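Local coordinates for microcin B17-processing protein McbC (Escherichia coli str. K-12 substr. MG1655, PDB 6GRH) that acts as the FMN-dependent oxidoreductase of the microcin B17 synthetase, probably oxidising azolines to azoles as the inactive precursor peptide matures, at residues D[124-129]-D[198-203]; D[192-197]-D[251-256]; D[118-123]-D[215-220]. All blocks are in the same frame, centred on the assembly; numbering follows the deposited sequence.

How the contacts relate
All three contacts are largely buried, touch the second subunit and belong to the nitroreductase-like part of the chain, but their chemistry differs. Contact 2 is sheet core: paired backbones of strands 187-194 and 254-263 under apolar side chains. Contacts 1 and 3 use neighbouring parts of the loop that precedes strand 129-135, and both touch FMN. Contact 3 sets that loop on helix 204-227 through a tyrosine-methionine contact, whereas contact 1 joins it to helix 195-199 and the loop after it with a leucine, a proline and a water. Contacts 1 and 2 share helix 195-199 and meet through Lys197 and a Pro128-Ile194 backbone bond. Contacts 2 and 3 do not meet.

Contact 1. Residues D[124-129]-D[198-203]; sequences GALYPI and ALFKYR. With FMN (flavin mononucleotide), chain O; EDO (1,2-ethanediol), chain P.
Gly124 brings its bare CA to 3.3 Å from the OH of Tyr202, and the NZ of Lys201 lies close by. With no CB, the glycine can come this near the hydroxyl, and its positive phi of 63° is one that glycine adopts readily. Lys201 NZ donates to Tyr202 OH over 2.8 Å, drawing the two polar ends together, while CG of the lysine packs over the centre of the tyrosine ring. Water 1 accepts from Lys201 NZ and donates to Gly124 O, giving the segments a polar link. Gly124 N donates a hydrogen bond of 2.7 Å to O2 of an ethanediol, probably from the crystallisation liquor. Ala125 turns away from 198-203, its small CB resting 3.9 Å from O4' of the FMN ribityl chain. This is the flavin site of a nitroreductase-like fold, formed between two subunits: Arg82, Arg181 and Arg233 of the second subunit also bind the FMN. Leu126 then supplies the apolar grip. Its CG is anti to the carbonyl carbon (chi1 -61°), and chi2 of 172° extends CD1 to within 3.9 Å of Lys201 CB, where it also touches Tyr202 CE2. The other methyl, CD2, meets Phe200 CZ tip to tip at 4.0 Å. A branched leucine can thus serve three neighbours at once, and the Phe200 ring goes on to meet Phe55 of the second subunit. Pro128 lays its CB 3.8 Å from the backbone N of Ala198 and 4.0 Å from Ala198 CB, in ordinary van der Waals contact; the short side chain of Ala198 lets the proline ring reach the helix.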
loop_
_atom_site.group_PDB
_atom_site.type_symbol
_atom_site.label_atom_id
_atom_site.label_comp_id
_atom_site.label_asym_id
_atom_site.label_seq_id
_atom_site.Cartn_x
_atom_site.Cartn_y
_atom_site.Cartn_z
ATOM N N GLY D 124 1.798 24.796 9.688
ATOM C CA GLY D 124 2.095 24.803 11.118
ATOM C C GLY D 124 3.406 25.440 11.520
ATOM O O GLY D 124 3.857 25.242 12.642
ATOM N N ALA D 125 4.000 26.220 10.612
ATOM C CA ALA D 125 5.342 26.770 10.785
ATOM C C ALA D 125 6.389 25.705 11.169
ATOM O O ALA D 125 7.326 25.982 11.919
ATOM C CB ALA D 125 5.304 27.885 11.811
ATOM N N LEU D 126 6.226 24.500 10.641
ATOM C CA LEU D 126 7.103 23.382 11.011
ATOM C C LEU D 126 8.377 23.282 10.165
ATOM O O LEU D 126 9.393 22.751 10.640
ATOM C CB LEU D 126 6.321 22.072 10.963
ATOM C CG LEU D 126 5.146 22.043 11.946
ATOM C CD1 LEU D 126 4.318 20.800 11.692
ATOM C CD2 LEU D 126 5.627 22.103 13.392
ATOM N N TYR D 127 8.334 23.781 8.938
ATOM C CA TYR D 127 9.527 23.798 8.051
ATOM C C TYR D 127 10.308 22.475 8.022
ATOM O O TYR D 127 11.492 22.418 8.422
ATOM C CB TYR D 127 10.422 24.984 8.424
ATOM C CG TYR D 127 9.727 26.275 8.129
ATOM C CD1 TYR D 127 9.711 26.777 6.830
ATOM C CD2 TYR D 127 8.997 26.947 9.115
ATOM C CE1 TYR D 127 9.026 27.943 6.518
ATOM C CE2 TYR D 127 8.325 28.134 8.826
ATOM C CZ TYR D 127 8.336 28.625 7.520
ATOM O OH TYR D 127 7.648 29.765 7.192
ATOM N N PRO D 128 9.678 21.412 7.499
ATOM C CA PRO D 128 10.321 20.090 7.533
ATOM C C PRO D 128 11.367 19.811 6.462
ATOM O O PRO D 128 11.897 18.703 6.427
ATOM C CB PRO D 128 9.126 19.122 7.318
ATOM C CG PRO D 128 8.205 19.913 6.446
ATOM C CD PRO D 128 8.280 21.309 7.019
ATOM N N ILE D 129 11.624 20.772 5.577
ATOM C CA ILE D 129 12.510 20.576 4.458
ATOM C C ILE D 129 13.828 21.226 4.792
ATOM O O ILE D 129 13.865 22.375 5.201
ATOM C CB ILE D 129 11.928 21.190 3.158
ATOM C CG1 ILE D 129 10.580 20.586 2.853
ATOM C CG2 ILE D 129 12.895 21.047 1.978
ATOM C CD1 ILE D 129 10.564 19.075 2.763
ATOM N N ALA D 198 7.787 16.020 8.948
ATOM C CA ALA D 198 6.636 16.233 8.038
ATOM C C ALA D 198 5.339 15.562 8.505
ATOM O O ALA D 198 4.253 16.018 8.151
ATOM C CB ALA D 198 6.975 15.775 6.627
ATOM N N LEU D 199 5.440 14.480 9.274
ATOM C CA LEU D 199 4.286 13.652 9.595
ATOM C C LEU D 199 3.719 13.829 11.007
ATOM O O LEU D 199 2.540 13.534 11.242
ATOM C CB LEU D 199 4.632 12.176 9.355
ATOM C CG LEU D 199 4.985 11.852 7.890
ATOM C CD1 LEU D 199 5.538 10.443 7.781
ATOM C CD2 LEU D 199 3.789 11.984 6.984
ATOM N N PHE D 200 4.547 14.284 11.949
ATOM C CA PHE D 200 4.179 14.151 13.356
ATOM C C PHE D 200 2.924 14.916 13.769
ATOM O O PHE D 200 2.204 14.433 14.617
ATOM C CB PHE D 200 5.348 14.429 14.308
ATOM C CG PHE D 200 5.632 15.872 14.552
ATOM C CD1 PHE D 200 6.042 16.704 13.532
ATOM C CD2 PHE D 200 5.538 16.387 15.828
ATOM C CE1 PHE D 200 6.351 18.008 13.773
ATOM C CE2 PHE D 200 5.833 17.711 16.075
ATOM C CZ PHE D 200 6.219 18.526 15.047
ATOM N N LYS D 201 2.667 16.075 13.166
ATOM C CA LYS D 201 1.484 16.866 13.501
ATOM C C LYS D 201 0.230 16.524 12.682
ATOM O O LYS D 201 -0.886 16.344 13.243
ATOM C CB LYS D 201 1.786 18.370 13.338
ATOM C CG LYS D 201 0.604 19.268 13.748
ATOM C CD LYS D 201 0.906 20.755 13.710
ATOM C CE LYS D 201 -0.315 21.577 14.120
ATOM N NZ LYS D 201 -0.117 23.002 13.813
ATOM N N TYR D 202 0.393 16.539 11.363
ATOM C CA TYR D 202 -0.714 16.420 10.415
ATOM C C TYR D 202 -0.920 15.033 9.808
ATOM O O TYR D 202 -1.853 14.857 8.995
ATOM C CB TYR D 202 -0.508 17.405 9.267
ATOM C CG TYR D 202 -0.493 18.833 9.732
ATOM C CD1 TYR D 202 -1.631 19.399 10.297
ATOM C CD2 TYR D 202 0.651 19.606 9.636
ATOM C CE1 TYR D 202 -1.635 20.719 10.742
ATOM C CE2 TYR D 202 0.655 20.934 10.080
ATOM C CZ TYR D 202 -0.483 21.474 10.623
ATOM O OH TYR D 202 -0.497 22.778 11.079
ATOM N N ARG D 203 -0.055 14.071 10.161
ATOM C CA ARG D 203 -0.105 12.725 9.607
ATOM C C ARG D 203 0.122 12.764 8.067
ATOM O O ARG D 203 0.977 13.525 7.608
ATOM C CB ARG D 203 -1.384 12.003 10.049
ATOM C CG ARG D 203 -1.584 11.920 11.564
ATOM C CD ARG D 203 -3.005 11.480 11.911
ATOM N NE ARG D 203 -3.328 10.180 11.347
ATOM C CZ ARG D 203 -2.917 9.003 11.814
ATOM N NH1 ARG D 203 -2.178 8.917 12.913
ATOM N NH2 ARG D 203 -3.237 7.884 11.152
HETATM N N1 FMN O . -2.655 28.363 8.122
HETATM C C2 FMN O . -3.845 28.112 8.726
HETATM O O2 FMN O . -4.256 28.948 9.551
HETATM N N3 FMN O . -4.576 27.002 8.461
HETATM C C4 FMN O . -4.173 26.073 7.563
HETATM O O4 FMN O . -4.862 25.058 7.320
HETATM C C4A FMN O . -2.876 26.267 6.870
HETATM N N5 FMN O . -2.391 25.379 5.970
HETATM C C5A FMN O . -1.206 25.598 5.343
HETATM C C6 FMN O . -0.748 24.669 4.413
HETATM C C7 FMN O . 0.461 24.850 3.749
HETATM C C7M FMN O . 0.933 23.822 2.750
HETATM C C8 FMN O . 1.277 26.062 4.022
HETATM C C8M FMN O . 2.581 26.271 3.308
HETATM C C9 FMN O . 0.829 27.007 4.947
HETATM C C9A FMN O . -0.392 26.827 5.629
HETATM N N10 FMN O . -0.885 27.767 6.580
HETATM C C10 FMN O . -2.125 27.504 7.213
HETATM C "C1'" FMN O . -0.161 28.999 6.917
HETATM C "C2'" FMN O . 0.908 28.701 7.945
HETATM O "O2'" FMN O . 0.283 28.407 9.210
HETATM C "C3'" FMN O . 1.888 29.878 8.026
HETATM O "O3'" FMN O . 2.617 29.986 6.797
HETATM C "C4'" FMN O . 2.878 29.753 9.181
HETATM O "O4'" FMN O . 2.164 29.762 10.418
HETATM C "C5'" FMN O . 3.901 30.885 9.236
HETATM O "O5'" FMN O . 3.215 32.132 9.329
HETATM P P FMN O . 3.432 33.280 8.233
HETATM O O1P FMN O . 2.992 32.706 6.906
HETATM O O2P FMN O . 2.516 34.387 8.716
HETATM O O3P FMN O . 4.896 33.563 8.368
HETATM C C1 EDO P . -1.889 26.308 11.620
HETATM O O1 EDO P . -0.771 25.898 12.400
HETATM C C2 EDO P . -1.845 25.544 10.319
HETATM O O2 EDO P . -0.685 25.906 9.560
HETATM O O HOH W 1 2.352 24.147 14.635
#

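Contact 2. Residues D[192-197]-D[251-256]; sequences CIIFEK and QRTVAP
The carbonyl oxygen of Thr253 is gripped by two donors: the N-H of Phe195, at 3.0 Å and nearly in line with the C=O bond, and water 2, at 2.8 Å. Ile194 CA adds a weaker C-H contact to the same oxygen. Ile194 is the N-cap residue of helix 195-199, so Thr253 O takes the N-H of Phe195 directly and that of Glu196 through the water, at a positive helix end likely to polarise it. Water 3 makes a second bridge, donating to both Glu196 OE2 and Arg252 O. OE2 also binds Met1 N of the McbD chain, and OE1 binds Thr12 and Thr15, placing this end at a subunit interface.

Beyond this the chains pair as strands. Ile193 and Ala255 form a hydrogen-bonded antiparallel pair, with Ile193 N to Ala255 O at 3.0 Å and Ala255 N to Ile193 O at 3.1 Å. Cys192 with Pro256 and Ile194 with Val254 are the flanking non-hydrogen-bonded pairs. Proline is tolerated at such a position because its nitrogen is not asked to donate to this partner strand.

On the face of Cys192, Ile194, Val254 and Pro256, Val254 CG2, set anti to its backbone N, stands 3.5 Å from Cys192 CB, and Pro256 CB meets Cys192 SG. On the other face, Ile193 CG2 lies above one face of the Phe195 ring, offset toward the rim, and the small methyl of Ala255 lets CZ come to 3.6 Å, approaching the ring obliquely. Two neighbouring strands of the antiparallel sheet of the nitroreductase-like fold pair here, and 187-194 runs straight into helix 195-199.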
loop_
_atom_site.group_PDB
_atom_site.type_symbol
_atom_site.label_atom_id
_atom_site.label_comp_id
_atom_site.label_asym_id
_atom_site.label_seq_id
_atom_site.Cartn_x
_atom_site.Cartn_y
_atom_site.Cartn_z
ATOM N N CYS D 192 15.742 18.282 1.083
ATOM C CA CYS D 192 15.500 17.001 1.732
ATOM C C CYS D 192 14.362 17.074 2.741
ATOM O O CYS D 192 14.273 18.017 3.510
ATOM C CB CYS D 192 16.750 16.540 2.461
ATOM S SG CYS D 192 18.152 16.302 1.347
ATOM N N ILE D 193 13.531 16.043 2.742
ATOM C CA ILE D 193 12.440 15.900 3.681
ATOM C C ILE D 193 12.894 15.095 4.904
ATOM O O ILE D 193 13.468 14.016 4.758
ATOM C CB ILE D 193 11.213 15.211 3.048
ATOM C CG1 ILE D 193 10.029 15.220 4.035
ATOM C CG2 ILE D 193 11.495 13.791 2.566
ATOM C CD1 ILE D 193 8.762 14.696 3.414
ATOM N N ILE D 194 12.616 15.614 6.094
ATOM C CA ILE D 194 12.747 14.831 7.320
ATOM C C ILE D 194 11.383 14.199 7.572
ATOM O O ILE D 194 10.445 14.901 7.948
ATOM C CB ILE D 194 13.174 15.712 8.510
ATOM C CG1 ILE D 194 14.513 16.368 8.195
ATOM C CG2 ILE D 194 13.250 14.863 9.792
ATOM C CD1 ILE D 194 14.982 17.287 9.287
ATOM N N PHE D 195 11.269 12.894 7.401
ATOM C CA PHE D 195 9.933 12.253 7.377
ATOM C C PHE D 195 9.128 12.533 8.623
ATOM O O PHE D 195 7.971 12.949 8.548
ATOM C CB PHE D 195 10.013 10.753 7.163
ATOM C CG PHE D 195 10.500 10.365 5.791
ATOM C CD1 PHE D 195 9.689 10.521 4.684
ATOM C CD2 PHE D 195 11.781 9.856 5.615
ATOM C CE1 PHE D 195 10.132 10.149 3.418
ATOM C CE2 PHE D 195 12.232 9.482 4.347
ATOM C CZ PHE D 195 11.397 9.637 3.250
ATOM N N GLU D 196 9.749 12.323 9.773
ATOM C CA GLU D 196 9.006 12.450 11.021
ATOM C C GLU D 196 8.594 13.881 11.326
ATOM O O GLU D 196 7.533 14.078 11.894
ATOM C CB GLU D 196 9.771 11.797 12.177
ATOM C CG GLU D 196 9.736 10.271 12.041
ATOM C CD GLU D 196 10.226 9.518 13.266
ATOM O OE1 GLU D 196 9.752 9.812 14.395
ATOM O OE2 GLU D 196 11.038 8.586 13.087
ATOM N N LYS D 197 9.389 14.871 10.920
ATOM C CA LYS D 197 9.009 16.271 11.064
ATOM C C LYS D 197 7.841 16.625 10.137
ATOM O O LYS D 197 6.996 17.433 10.512
ATOM C CB LYS D 197 10.179 17.195 10.798
ATOM C CG LYS D 197 9.887 18.624 11.229
ATOM C CD LYS D 197 11.043 19.191 12.002
ATOM C CE LYS D 197 10.860 20.672 12.254
ATOM N NZ LYS D 197 11.734 21.527 11.395
ATOM N N GLN D 251 18.976 7.591 5.483
ATOM C CA GLN D 251 17.741 7.401 4.714
ATOM C C GLN D 251 16.547 6.925 5.500
ATOM O O GLN D 251 15.439 7.045 5.011
ATOM C CB GLN D 251 17.980 6.447 3.546
ATOM C CG GLN D 251 18.767 7.093 2.416
ATOM C CD GLN D 251 19.159 6.063 1.390
ATOM O OE1 GLN D 251 18.330 5.699 0.578
ATOM N NE2 GLN D 251 20.378 5.523 1.483
ATOM N N ARG D 252 16.753 6.393 6.710
ATOM C CA ARG D 252 15.629 6.130 7.634
ATOM C C ARG D 252 14.950 7.402 8.143
ATOM O O ARG D 252 13.773 7.362 8.527
ATOM C CB ARG D 252 16.079 5.293 8.825
ATOM C CG ARG D 252 16.537 3.891 8.457
ATOM C CD ARG D 252 17.295 3.209 9.595
ATOM N NE ARG D 252 18.513 3.929 9.964
ATOM C CZ ARG D 252 19.382 3.534 10.892
ATOM N NH1 ARG D 252 19.207 2.405 11.567
ATOM N NH2 ARG D 252 20.460 4.270 11.143
ATOM N N THR D 253 15.666 8.520 8.135
ATOM C CA THR D 253 15.161 9.778 8.671
ATOM C C THR D 253 14.870 10.804 7.605
ATOM O O THR D 253 13.888 11.550 7.731
ATOM C CB THR D 253 16.202 10.336 9.657
ATOM O OG1 THR D 253 16.256 9.473 10.784
ATOM C CG2 THR D 253 15.877 11.730 10.146
ATOM N N VAL D 254 15.745 10.874 6.588
ATOM C CA VAL D 254 15.780 11.993 5.644
ATOM C C VAL D 254 16.058 11.503 4.208
ATOM O O VAL D 254 16.820 10.544 3.997
ATOM C CB VAL D 254 16.753 13.107 6.129
ATOM C CG1 VAL D 254 18.165 12.594 6.356
ATOM C CG2 VAL D 254 16.789 14.297 5.189
ATOM N N ALA D 255 15.359 12.091 3.237
ATOM C CA ALA D 255 15.456 11.672 1.832
ATOM C C ALA D 255 15.545 12.930 0.948
ATOM O O ALA D 255 14.858 13.889 1.203
ATOM C CB ALA D 255 14.271 10.782 1.427
ATOM N N PRO D 256 16.431 12.923 -0.075
ATOM C CA PRO D 256 16.482 14.024 -1.048
ATOM C C PRO D 256 15.263 14.038 -1.984
ATOM O O PRO D 256 14.962 13.037 -2.609
ATOM C CB PRO D 256 17.773 13.731 -1.825
ATOM C CG PRO D 256 17.917 12.250 -1.765
ATOM C CD PRO D 256 17.401 11.851 -0.412
HETATM O O HOH W 2 12.313 11.320 10.077
HETATM O O HOH W 3 12.103 8.549 10.528
#

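Contact 3. Residues D[118-123]-D[215-220]; sequences RPYPSG and GSMYQN. With FMN (flavin mononucleotide), chain O.
CH-pi and Met-aromatic contacts carry the meeting of Tyr120 and Met217. The methionine's CG lies over one face of the tyrosine ring, 3.5 Å from its centroid and 19° off the normal, a CH-pi contact. SD follows obliquely at 4.3 Å from the same centroid, a Met-aromatic contact, and the bend at chi3 (68°) carries CE toward Tyr120 OH. A flexible thioether suits this place because it can follow the ring from its face to its hydroxyl. Tyr120 in turn holds CG between its backbone N and carbonyl carbon (chi1 61°), from where the ring is laid against helix 204-227. Its hydroxyl accepts from Arg118 NH1 at 3.1 Å, and the ring also meets that of Tyr127.

Direct hydrogen bonding between the segments is slight. Asn220 ND2, whose stronger partner is Ala107 O, also gives a straight but weak bond to Pro119 O at 3.3 Å. Pro119 O has a further partner in Gln219 of the second subunit, so the loop and the two copies of this helix are knitted together. Water 4 adds a bridge, donating to Pro121 O and, at 2.6 Å, to Ser216 OG, which is also bonded to Glu213 O.

The loop's other side serves the cofactor. Pro121 CB lies 3.2 Å from O3' of FMN, Ser122 N makes a weak bond to the same oxygen, and Gly123 N comes within 3.4 Å of flavin C8. A loop braced on a long interface helix and lining FMN fits the dimeric flavin site of nitroreductase-like enzymes.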
loop_
_atom_site.group_PDB
_atom_site.type_symbol
_atom_site.label_atom_id
_atom_site.label_comp_id
_atom_site.label_asym_id
_atom_site.label_seq_id
_atom_site.Cartn_x
_atom_site.Cartn_y
_atom_site.Cartn_z
ATOM N N ARG D 118 10.405 33.287 7.518
ATOM C CA ARG D 118 11.111 33.002 6.264
ATOM C C ARG D 118 10.322 33.527 5.074
ATOM O O ARG D 118 9.120 33.761 5.181
ATOM C CB ARG D 118 11.288 31.501 6.125
ATOM C CG ARG D 118 11.966 30.868 7.318
ATOM C CD ARG D 118 12.270 29.403 7.042
ATOM N NE ARG D 118 12.412 28.686 8.293
ATOM C CZ ARG D 118 12.942 27.480 8.439
ATOM N NH1 ARG D 118 13.389 26.782 7.395
ATOM N NH2 ARG D 118 13.006 26.971 9.664
ATOM N N PRO D 119 10.990 33.690 3.919
ATOM C CA PRO D 119 10.323 34.186 2.700
ATOM C C PRO D 119 9.412 33.169 2.008
ATOM O O PRO D 119 8.978 33.412 0.878
ATOM C CB PRO D 119 11.498 34.576 1.791
ATOM C CG PRO D 119 12.630 33.741 2.254
ATOM C CD PRO D 119 12.449 33.544 3.722
ATOM N N TYR D 120 9.141 32.039 2.670
ATOM C CA TYR D 120 8.183 31.051 2.175
ATOM C C TYR D 120 7.413 30.533 3.391
ATOM O O TYR D 120 7.983 30.392 4.478
ATOM C CB TYR D 120 8.874 29.929 1.383
ATOM C CG TYR D 120 9.877 29.125 2.177
ATOM C CD1 TYR D 120 11.160 29.608 2.424
ATOM C CD2 TYR D 120 9.532 27.873 2.687
ATOM C CE1 TYR D 120 12.067 28.878 3.173
ATOM C CE2 TYR D 120 10.428 27.138 3.428
ATOM C CZ TYR D 120 11.687 27.639 3.678
ATOM O OH TYR D 120 12.558 26.885 4.436
ATOM N N PRO D 121 6.106 30.297 3.226
ATOM C CA PRO D 121 5.301 29.795 4.340
ATOM C C PRO D 121 5.477 28.289 4.549
ATOM O O PRO D 121 6.119 27.614 3.749
ATOM C CB PRO D 121 3.873 30.135 3.889
ATOM C CG PRO D 121 3.930 29.937 2.405
ATOM C CD PRO D 121 5.324 30.351 1.974
ATOM N N SER D 122 4.920 27.763 5.636
ATOM C CA SER D 122 4.976 26.321 5.917
ATOM C C SER D 122 3.816 25.925 6.817
ATOM O O SER D 122 3.507 26.636 7.786
ATOM C CB SER D 122 6.309 25.961 6.602
ATOM O OG SER D 122 6.347 24.602 6.976
ATOM N N GLY D 123 3.167 24.806 6.499
ATOM C CA GLY D 123 2.097 24.290 7.347
ATOM C C GLY D 123 2.545 24.158 8.793
ATOM O O GLY D 123 3.565 23.534 9.075
ATOM N N GLY D 215 8.798 22.896 -3.313
ATOM C CA GLY D 215 8.587 23.660 -4.511
ATOM C C GLY D 215 8.586 25.151 -4.248
ATOM O O GLY D 215 9.138 25.912 -5.062
ATOM N N SER D 216 7.995 25.593 -3.115
ATOM C CA SER D 216 8.077 27.008 -2.767
ATOM C C SER D 216 9.534 27.435 -2.543
ATOM O O SER D 216 9.931 28.596 -2.837
ATOM C CB SER D 216 7.197 27.366 -1.544
ATOM O OG SER D 216 7.731 26.834 -0.353
ATOM N N MET D 217 10.332 26.527 -2.011
ATOM C CA MET D 217 11.730 26.833 -1.726
ATOM C C MET D 217 12.552 26.923 -2.998
ATOM O O MET D 217 13.242 27.921 -3.205
ATOM C CB MET D 217 12.338 25.846 -0.747
ATOM C CG MET D 217 11.658 25.916 0.601
ATOM S SD MET D 217 12.074 24.520 1.639
ATOM C CE MET D 217 13.804 24.851 1.940
ATOM N N TYR D 218 12.489 25.918 -3.868
ATOM C CA TYR D 218 13.298 26.013 -5.079
ATOM C C TYR D 218 12.834 27.157 -5.993
ATOM O O TYR D 218 13.638 27.701 -6.753
ATOM C CB TYR D 218 13.457 24.680 -5.816
ATOM C CG TYR D 218 12.270 24.091 -6.555
ATOM C CD1 TYR D 218 11.638 24.762 -7.590
ATOM C CD2 TYR D 218 11.847 22.789 -6.270
ATOM C CE1 TYR D 218 10.574 24.174 -8.274
ATOM C CE2 TYR D 218 10.794 22.188 -6.956
ATOM C CZ TYR D 218 10.168 22.875 -7.961
ATOM O OH TYR D 218 9.111 22.291 -8.623
ATOM N N GLN D 219 11.558 27.529 -5.901
ATOM C CA GLN D 219 11.035 28.621 -6.707
ATOM C C GLN D 219 11.640 29.959 -6.283
ATOM O O GLN D 219 12.013 30.754 -7.130
ATOM C CB GLN D 219 9.505 28.678 -6.642
ATOM C CG GLN D 219 8.859 29.716 -7.562
ATOM C CD GLN D 219 9.170 29.548 -9.053
ATOM O OE1 GLN D 219 9.605 28.476 -9.509
ATOM N NE2 GLN D 219 8.949 30.634 -9.828
ATOM N N ASN D 220 11.748 30.195 -4.982
ATOM C CA ASN D 220 12.492 31.356 -4.468
ATOM C C ASN D 220 13.928 31.381 -4.992
ATOM O O ASN D 220 14.461 32.453 -5.332
ATOM C CB ASN D 220 12.531 31.371 -2.934
ATOM C CG ASN D 220 11.360 32.093 -2.327
ATOM O OD1 ASN D 220 10.405 32.425 -3.019
ATOM N ND2 ASN D 220 11.422 32.325 -1.003
HETATM N N1 FMN O . -2.655 28.363 8.122
HETATM C C2 FMN O . -3.845 28.112 8.726
HETATM O O2 FMN O . -4.256 28.948 9.551
HETATM N N3 FMN O . -4.576 27.002 8.461
HETATM C C4 FMN O . -4.173 26.073 7.563
HETATM O O4 FMN O . -4.862 25.058 7.320
HETATM C C4A FMN O . -2.876 26.267 6.870
HETATM N N5 FMN O . -2.391 25.379 5.970
HETATM C C5A FMN O . -1.206 25.598 5.343
HETATM C C6 FMN O . -0.748 24.669 4.413
HETATM C C7 FMN O . 0.461 24.850 3.749
HETATM C C7M FMN O . 0.933 23.822 2.750
HETATM C C8 FMN O . 1.277 26.062 4.022
HETATM C C8M FMN O . 2.581 26.271 3.308
HETATM C C9 FMN O . 0.829 27.007 4.947
HETATM C C9A FMN O . -0.392 26.827 5.629
HETATM N N10 FMN O . -0.885 27.767 6.580
HETATM C C10 FMN O . -2.125 27.504 7.213
HETATM C "C1'" FMN O . -0.161 28.999 6.917
HETATM C "C2'" FMN O . 0.908 28.701 7.945
HETATM O "O2'" FMN O . 0.283 28.407 9.210
HETATM C "C3'" FMN O . 1.888 29.878 8.026
HETATM O "O3'" FMN O . 2.617 29.986 6.797
HETATM C "C4'" FMN O . 2.878 29.753 9.181
HETATM O "O4'" FMN O . 2.164 29.762 10.418
HETATM C "C5'" FMN O . 3.901 30.885 9.236
HETATM O "O5'" FMN O . 3.215 32.132 9.329
HETATM P P FMN O . 3.432 33.280 8.233
HETATM O O1P FMN O . 2.992 32.706 6.906
HETATM O O2P FMN O . 2.516 34.387 8.716
HETATM O O3P FMN O . 4.896 33.563 8.368
HETATM O O HOH W 4 5.637 26.628 1.242
#